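Side-chain contacts in UDP-glucose:anthocyanidin 3-O-glucosyltransferase (Clitoria ternatea, PDB 4REL), which belongs to the GT-B clan of UDP-glycosyltransferases, built from two Rossmann-like domains, and holds KMP in a pocket between them: residues 73-77 with 78-82; 89-92 with 93-96. All coordinates share one frame; numbering follows the deposited sequence. Where two conformers were deposited one is given.

Interaction 1: 73-77 with 78-82; sequences VPANN and PIEKL. With KMP (3,5,7-trihydroxy-2-(4-hydroxyphenyl)-4H-chromen-4-one), chain B.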
ATOM      1  N   VAL A  73     -10.217  12.908 -22.277  1.00 13.98           N
ATOM      2  CA  VAL A  73     -10.600  11.583 -21.807  1.00 12.94           C
ATOM      3  C   VAL A  73      -9.360  10.692 -21.763  1.00 17.18           C
ATOM      4  O   VAL A  73      -8.898  10.198 -22.804  1.00 13.62           O
ATOM      5  CB  VAL A  73     -11.624  10.947 -22.773  1.00 14.54           C
ATOM      6  CG1 VAL A  73     -11.969   9.527 -22.340  1.00 16.72           C
ATOM      7  CG2 VAL A  73     -12.867  11.809 -22.866  1.00 17.22           C
ATOM      8  N   PRO A  74      -8.808  10.470 -20.561  1.00 12.35           N
ATOM      9  CA  PRO A  74      -7.600   9.646 -20.455  1.00 15.58           C
ATOM     10  C   PRO A  74      -7.815   8.229 -20.967  1.00 17.45           C
ATOM     11  O   PRO A  74      -8.929   7.706 -20.910  1.00 18.48           O
ATOM     12  CB  PRO A  74      -7.330   9.614 -18.947  1.00 17.86           C
ATOM     13  CG  PRO A  74      -7.931  10.872 -18.442  1.00 14.63           C
ATOM     14  CD  PRO A  74      -9.186  11.065 -19.265  1.00 10.92           C
ATOM     15  N   ALA A  75      -6.751   7.623 -21.479  1.00 12.97           N
ATOM     16  CA  ALA A  75      -6.797   6.238 -21.924  1.00 16.66           C
ATOM     17  C   ALA A  75      -6.952   5.322 -20.718  1.00 17.33           C
ATOM     18  O   ALA A  75      -6.691   5.726 -19.579  1.00 17.52           O
ATOM     19  CB  ALA A  75      -5.535   5.889 -22.695  1.00 20.89           C
ATOM     20  N   ASN A  76      -7.372   4.086 -20.967  1.00 20.94           N
ATOM     21  CA  ASN A  76      -7.517   3.108 -19.894  1.00 26.71           C
ATOM     22  C   ASN A  76      -6.179   2.465 -19.558  1.00 29.82           C
ATOM     23  O   ASN A  76      -5.955   1.287 -19.826  1.00 31.04           O
ATOM     24  CB  ASN A  76      -8.560   2.039 -20.254  1.00 38.11           C
ATOM     25  CG  ASN A  76      -8.767   1.018 -19.141  1.00 50.10           C
ATOM     26  OD1 ASN A  76      -8.473   1.278 -17.971  1.00 48.92           O
ATOM     27  ND2 ASN A  76      -9.270  -0.155 -19.507  1.00 57.30           N
ATOM     28  N   ASN A  77      -5.281   3.250 -18.978  1.00 23.02           N
ATOM     29  CA  ASN A  77      -4.040   2.709 -18.464  1.00 25.86           C
ATOM     30  C   ASN A  77      -3.679   3.452 -17.186  1.00 26.74           C
ATOM     31  O   ASN A  77      -3.901   4.665 -17.078  1.00 27.75           O
ATOM     32  CB  ASN A  77      -2.928   2.761 -19.511  1.00 33.92           C
ATOM     33  CG  ASN A  77      -2.216   4.090 -19.546  1.00 35.09           C
ATOM     34  OD1 ASN A  77      -1.272   4.324 -18.787  1.00 39.39           O
ATOM     35  ND2 ASN A  77      -2.643   4.960 -20.448  1.00 29.34           N
ATOM     36  N   PRO A  78      -3.129   2.727 -16.209  1.00 24.65           N
ATOM     37  CA  PRO A  78      -3.062   3.227 -14.834  1.00 25.12           C
ATOM     38  C   PRO A  78      -2.058   4.356 -14.618  1.00 21.13           C
ATOM     39  O   PRO A  78      -1.962   4.848 -13.501  1.00 21.23           O
ATOM     40  CB  PRO A  78      -2.618   1.991 -14.049  1.00 30.56           C
ATOM     41  CG  PRO A  78      -1.760   1.240 -15.024  1.00 29.36           C
ATOM     42  CD  PRO A  78      -2.421   1.442 -16.366  1.00 28.05           C
ATOM     43  N   ILE A  79      -1.318   4.754 -15.644  1.00 14.11           N
ATOM     44  CA  ILE A  79      -0.277   5.752 -15.437  1.00 13.62           C
ATOM     45  C   ILE A  79      -0.696   7.147 -15.896  1.00 12.75           C
ATOM     46  O   ILE A  79      -0.222   8.152 -15.357  1.00 11.58           O
ATOM     47  CB  ILE A  79       1.039   5.348 -16.122  1.00 16.32           C
ATOM     48  CG1 ILE A  79       1.451   3.941 -15.676  1.00 18.66           C
ATOM     49  CG2 ILE A  79       2.160   6.310 -15.764  1.00 18.63           C
ATOM     50  CD1 ILE A  79       1.601   3.817 -14.168  1.00 16.62           C
ATOM     51  N   GLU A  80      -1.578   7.216 -16.889  1.00 11.66           N
ATOM     52  CA  GLU A  80      -1.920   8.515 -17.481  1.00 10.13           C
ATOM     53  C   GLU A  80      -2.393   9.558 -16.472  1.00 11.44           C
ATOM     54  O   GLU A  80      -1.875  10.679 -16.447  1.00 10.39           O
ATOM     55  CB  GLU A  80      -2.958   8.389 -18.597  1.00  9.66           C
ATOM     56  CG  GLU A  80      -3.328   9.763 -19.147  1.00 11.08           C
ATOM     57  CD  GLU A  80      -4.048   9.718 -20.473  1.00 16.01           C
ATOM     58  OE1 GLU A  80      -4.172   8.621 -21.055  1.00 15.45           O
ATOM     59  OE2 GLU A  80      -4.498  10.791 -20.926  1.00 20.98           O
ATOM     60  N   LYS A  81      -3.365   9.204 -15.634  1.00  9.53           N
ATOM     61  CA  LYS A  81      -3.875  10.182 -14.674  1.00 10.86           C
ATOM     62  C   LYS A  81      -2.818  10.591 -13.660  1.00 12.76           C
ATOM     63  O   LYS A  81      -2.839  11.729 -13.164  1.00 11.00           O
ATOM     64  CB  LYS A  81      -5.136   9.673 -13.972  1.00 12.53           C
ATOM     65  CG  LYS A  81      -6.375   9.705 -14.872  1.00 14.59           C
ATOM     66  CD  LYS A  81      -7.566   9.056 -14.190  1.00 18.04           C
ATOM     67  CE  LYS A  81      -8.844   9.317 -14.968  1.00 23.84           C
ATOM     68  NZ  LYS A  81      -9.978   8.528 -14.420  1.00 23.51           N
ATOM     69  N   LEU A  82      -1.900   9.678 -13.352  1.00 10.85           N
ATOM     70  CA  LEU A  82      -0.784   9.996 -12.457  1.00 10.69           C
ATOM     71  C   LEU A  82       0.115  11.052 -13.098  1.00 12.29           C
ATOM     72  O   LEU A  82       0.474  12.041 -12.459  1.00  9.77           O
ATOM     73  CB  LEU A  82       0.059   8.761 -12.111  1.00 13.94           C
ATOM     74  CG  LEU A  82      -0.584   7.424 -11.745  1.00 20.17           C
ATOM     75  CD1 LEU A  82       0.474   6.450 -11.244  1.00 19.91           C
ATOM     76  CD2 LEU A  82      -1.677   7.572 -10.729  1.00 16.71           C
TER
HETATM   77  C1  KMP B1001       6.740   1.413  -7.729  1.00 19.06           C
HETATM   78  C2  KMP B1001       5.880   1.585  -6.658  1.00 21.94           C
HETATM   79  C3  KMP B1001       4.490   2.017  -6.921  1.00 18.97           C
HETATM   80  C4  KMP B1001       4.058   2.248  -8.315  1.00 20.39           C
HETATM   81  C5  KMP B1001       4.995   2.053  -9.322  1.00 19.25           C
HETATM   82  C6  KMP B1001       6.300   1.645  -9.031  1.00 19.88           C
HETATM   83  C9  KMP B1001       3.525   2.215  -5.815  1.00 24.66           C
HETATM   84  C10 KMP B1001       2.155   2.651  -6.169  1.00 23.50           C
HETATM   85  C11 KMP B1001       1.819   2.862  -7.615  1.00 23.32           C
HETATM   86  C14 KMP B1001       0.459   3.298  -8.063  1.00 25.63           C
HETATM   87  C15 KMP B1001      -0.493   3.793  -7.174  1.00 29.35           C
HETATM   88  C16 KMP B1001      -1.744   4.185  -7.626  1.00 32.35           C
HETATM   89  C17 KMP B1001      -2.056   4.082  -8.973  1.00 33.15           C
HETATM   90  C18 KMP B1001      -1.113   3.593  -9.867  1.00 32.06           C
HETATM   91  C19 KMP B1001       0.140   3.206  -9.412  1.00 27.69           C
HETATM   92  O12 KMP B1001       2.772   2.649  -8.593  1.00 22.88           O
HETATM   93  O13 KMP B1001       3.870   2.019  -4.625  1.00 26.23           O
HETATM   94  O24 KMP B1001      -3.288   4.465  -9.411  1.00 37.97           O
HETATM   95  O27 KMP B1001       1.256   2.827  -5.162  1.00 23.83           O
HETATM   96  O29 KMP B1001       7.175   1.471 -10.059  1.00 21.39           O
HETATM   97  O30 KMP B1001       6.289   1.365  -5.378  1.00 26.17           O
HETATM   98  O   HOH W   1      -1.964   7.409 -21.994  1.00 15.38           O
HETATM   99  O   HOH W   2      -4.723   6.662 -15.550  1.00 15.48           O
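With CG trans to the backbone N (chi1 178°) and the chain extended to CD, Glu80 reaches back from the first turn of helix 80-86 to Pro74 and Ala75, while Asn77, its CG flanked by both backbone branches (chi1 85°), turns its amide toward the start of the same helix. Glu80 OE1 accepts from Ala75 N at 2.8 Å, the donor standing above the carboxylate plane rather than in it. The other oxygen, OE2, bonds to His72 NE2, so both ends of the carboxylate are tied to the incoming loop and its rotation is fixed. Pro74 CB packs on Glu80 CD at 3.6 Å, and Pro74 CG meets Lys81 CE, the two side chains crossing nearly at right angles. Asn77 makes a capping bond ahead of helix 80-86, across the turn that leads into it: its OD1 takes Ile79 N at 3.2 Å, again from above the carbonyl plane, and adds a weak bond from Glu80 N. The amide's other end is not idle, because one water accepts from Asn77 ND2 and donates to Glu80 OE1, joining cap and carboxylate, whose planes lie 35° apart. A second water donates to Asn77 O at 2.6 Å and accepts from Lys81 N, bridging the two backbone groups. On the ligand side, Leu82 CD1 lies 3.5 Å from C18 of KMP and Pro78 O comes within 3.9 Å of the same carbon, while Ile79 touches Phe365 and Phe192.

Interaction 2: 89-92 with 93-96; sequences GPDN and LRKG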
ATOM      1  N   GLY A  89       2.517  20.427 -11.356  1.00 11.89           N
ATOM      2  CA  GLY A  89       3.657  21.089 -10.746  1.00 11.88           C
ATOM      3  C   GLY A  89       3.379  21.761  -9.417  1.00 14.63           C
ATOM      4  O   GLY A  89       2.278  21.662  -8.866  1.00 12.33           O
ATOM      5  N   PRO A  90       4.393  22.452  -8.883  1.00 13.34           N
ATOM      6  CA  PRO A  90       4.236  23.062  -7.562  1.00 12.25           C
ATOM      7  C   PRO A  90       3.222  24.203  -7.558  1.00 11.68           C
ATOM      8  O   PRO A  90       2.628  24.457  -6.519  1.00 12.78           O
ATOM      9  CB  PRO A  90       5.649  23.566  -7.236  1.00 13.37           C
ATOM     10  CG  PRO A  90       6.341  23.696  -8.574  1.00 13.85           C
ATOM     11  CD  PRO A  90       5.769  22.575  -9.400  1.00 10.33           C
ATOM     12  N   ASP A  91       3.005  24.872  -8.686  1.00 11.79           N
ATOM     13  CA  ASP A  91       2.029  25.963  -8.674  1.00 15.43           C
ATOM     14  C   ASP A  91       0.604  25.508  -8.365  1.00 12.37           C
ATOM     15  O   ASP A  91      -0.141  26.208  -7.682  1.00 10.74           O
ATOM     16  CB  ASP A  91       2.089  26.788  -9.955  1.00 19.31           C
ATOM     17  CG  ASP A  91       3.272  27.724  -9.967  1.00 29.33           C
ATOM     18  OD1 ASP A  91       3.755  28.073  -8.862  1.00 27.88           O
ATOM     19  OD2 ASP A  91       3.717  28.102 -11.066  1.00 28.26           O
ATOM     20  N   ASN A  92       0.227  24.331  -8.848  1.00 11.25           N
ATOM     21  CA  ASN A  92      -1.070  23.775  -8.498  1.00 11.97           C
ATOM     22  C   ASN A  92      -1.127  23.478  -7.003  1.00 12.51           C
ATOM     23  O   ASN A  92      -2.137  23.732  -6.344  1.00  9.61           O
ATOM     24  CB  ASN A  92      -1.328  22.508  -9.312  1.00 11.32           C
ATOM     25  CG  ASN A  92      -2.719  21.939  -9.104  1.00  9.55           C
ATOM     26  OD1 ASN A  92      -3.702  22.674  -8.964  1.00 11.65           O
ATOM     27  ND2 ASN A  92      -2.813  20.614  -9.100  1.00  7.35           N
ATOM     28  N   LEU A  93      -0.037  22.949  -6.459  1.00 10.04           N
ATOM     29  CA  LEU A  93       0.013  22.692  -5.025  1.00  6.88           C
ATOM     30  C   LEU A  93      -0.092  23.984  -4.232  1.00  9.59           C
ATOM     31  O   LEU A  93      -0.735  24.022  -3.170  1.00 11.48           O
ATOM     32  CB  LEU A  93       1.297  21.947  -4.645  1.00  6.17           C
ATOM     33  CG  LEU A  93       1.570  20.656  -5.406  1.00  8.91           C
ATOM     34  CD1 LEU A  93       2.871  20.043  -4.862  1.00  9.73           C
ATOM     35  CD2 LEU A  93       0.417  19.692  -5.234  1.00  8.59           C
ATOM     36  N   ARG A  94       0.523  25.051  -4.737  1.00  7.36           N
ATOM     37  CA  ARG A  94       0.490  26.339  -4.040  0.50  9.10           C
ATOM     38  C   ARG A  94      -0.895  26.971  -4.080  1.00 10.79           C
ATOM     39  O   ARG A  94      -1.217  27.824  -3.269  1.00 12.72           O
ATOM     40  CB  ARG A  94       1.540  27.307  -4.607  0.50 10.53           C
ATOM     41  CG  ARG A  94       2.976  26.848  -4.384  0.50 12.37           C
ATOM     42  CD  ARG A  94       3.993  27.817  -4.983  0.50 15.29           C
ATOM     43  NE  ARG A  94       5.365  27.390  -4.720  0.50 12.28           N
ATOM     44  CZ  ARG A  94       6.230  26.999  -5.654  0.50 11.80           C
ATOM     45  NH1 ARG A  94       5.883  26.989  -6.939  0.50  4.63           N
ATOM     46  NH2 ARG A  94       7.446  26.620  -5.293  0.50  9.39           N
ATOM     47  N   LYS A  95      -1.721  26.557  -5.035  1.00 11.11           N
ATOM     48  CA  LYS A  95      -3.102  27.028  -5.025  1.00 11.30           C
ATOM     49  C   LYS A  95      -3.795  26.417  -3.798  1.00 10.15           C
ATOM     50  O   LYS A  95      -4.587  27.070  -3.125  1.00 11.79           O
ATOM     51  CB  LYS A  95      -3.831  26.667  -6.329  1.00 11.43           C
ATOM     52  CG  LYS A  95      -5.068  27.507  -6.609  1.00 28.59           C
ATOM     53  CD  LYS A  95      -6.326  26.922  -5.981  1.00 38.05           C
ATOM     54  CE  LYS A  95      -6.726  25.609  -6.638  1.00 35.66           C
ATOM     55  NZ  LYS A  95      -8.161  25.274  -6.425  1.00 30.00           N
ATOM     56  N   GLY A  96      -3.478  25.162  -3.498  1.00  6.24           N
ATOM     57  CA  GLY A  96      -3.967  24.525  -2.285  1.00  8.14           C
ATOM     58  C   GLY A  96      -3.508  25.245  -1.032  1.00  8.67           C
ATOM     59  O   GLY A  96      -4.286  25.428  -0.088  1.00 11.10           O
TER
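Gly89 brings its carbonyl oxygen to 3.7 Å from Leu93 CG and accepts a weak bond from Asn92 N. Pro90 follows with two roles. Its carbonyl accepts from Arg94 N at 2.8 Å, a regular i to i+4 helical bond, and its ring lies alongside the Arg94 chain, pointing the same way. Arg94 runs straight from CG to NE, and the guanidinium at its end presents one face to Pro90 CB, which sits 3.4 Å from NH1. Asp91 comes to the edge of that group: in the conformer given here, Asp91 OD1 and Arg94 NH1 form an i to i+3 salt bridge of 3.1 Å. The acid oxygen lies close to the guanidinium plane, yet the donor meets the carboxylate from 44° above its own plane, the two planes being 57° apart. With Pro90 over one face and Asp91 at the edge, the group is a local example of charge pairing along one helical face, and NH2 adds a weak bond to Thr126 OG1. Asn92, with CG trans to its backbone N (chi1 -174°), instead sends its amide off the helix, where ND2 donates to Ser65 O and Thr88 OG1; its backbone O receives weak bonds from Lys95 N and Gly96 N. Lys95, bent at chi2 and chi3, carries NZ to Thr63 O. The early part of helix 89-104 thus lies against two neighbours: Pro90 and Leu93 rest on helix 119-127, through Ser119, Ser120 and Val123, while Asn92, Leu93 and Lys95 meet Ile64 at the end of strand 59-64, an outermost strand of the seven-stranded parallel sheet.

How the interactions relate
Interactions 1 and 2 follow one another along the chain, each near the beginning of one of two consecutive helices, 80-86 and 89-104. Their centres lie about 21 Å apart and their nearest atoms about 9 Å, so they do not touch. Both relate to strand 59-64: residues 89-96 touch its end through Thr63 and Ile64 and reach Ser65 just beyond, whereas residues 73-82 carry the loop that leaves it into helix 80-86. Only interaction 1 contributes to the KMP pocket, through Pro78 and Leu82, while His17 and Asp181 hydrogen-bond the ligand. Interaction 2 contains no pocket residue and lies on the helix that packs against strand 59-64.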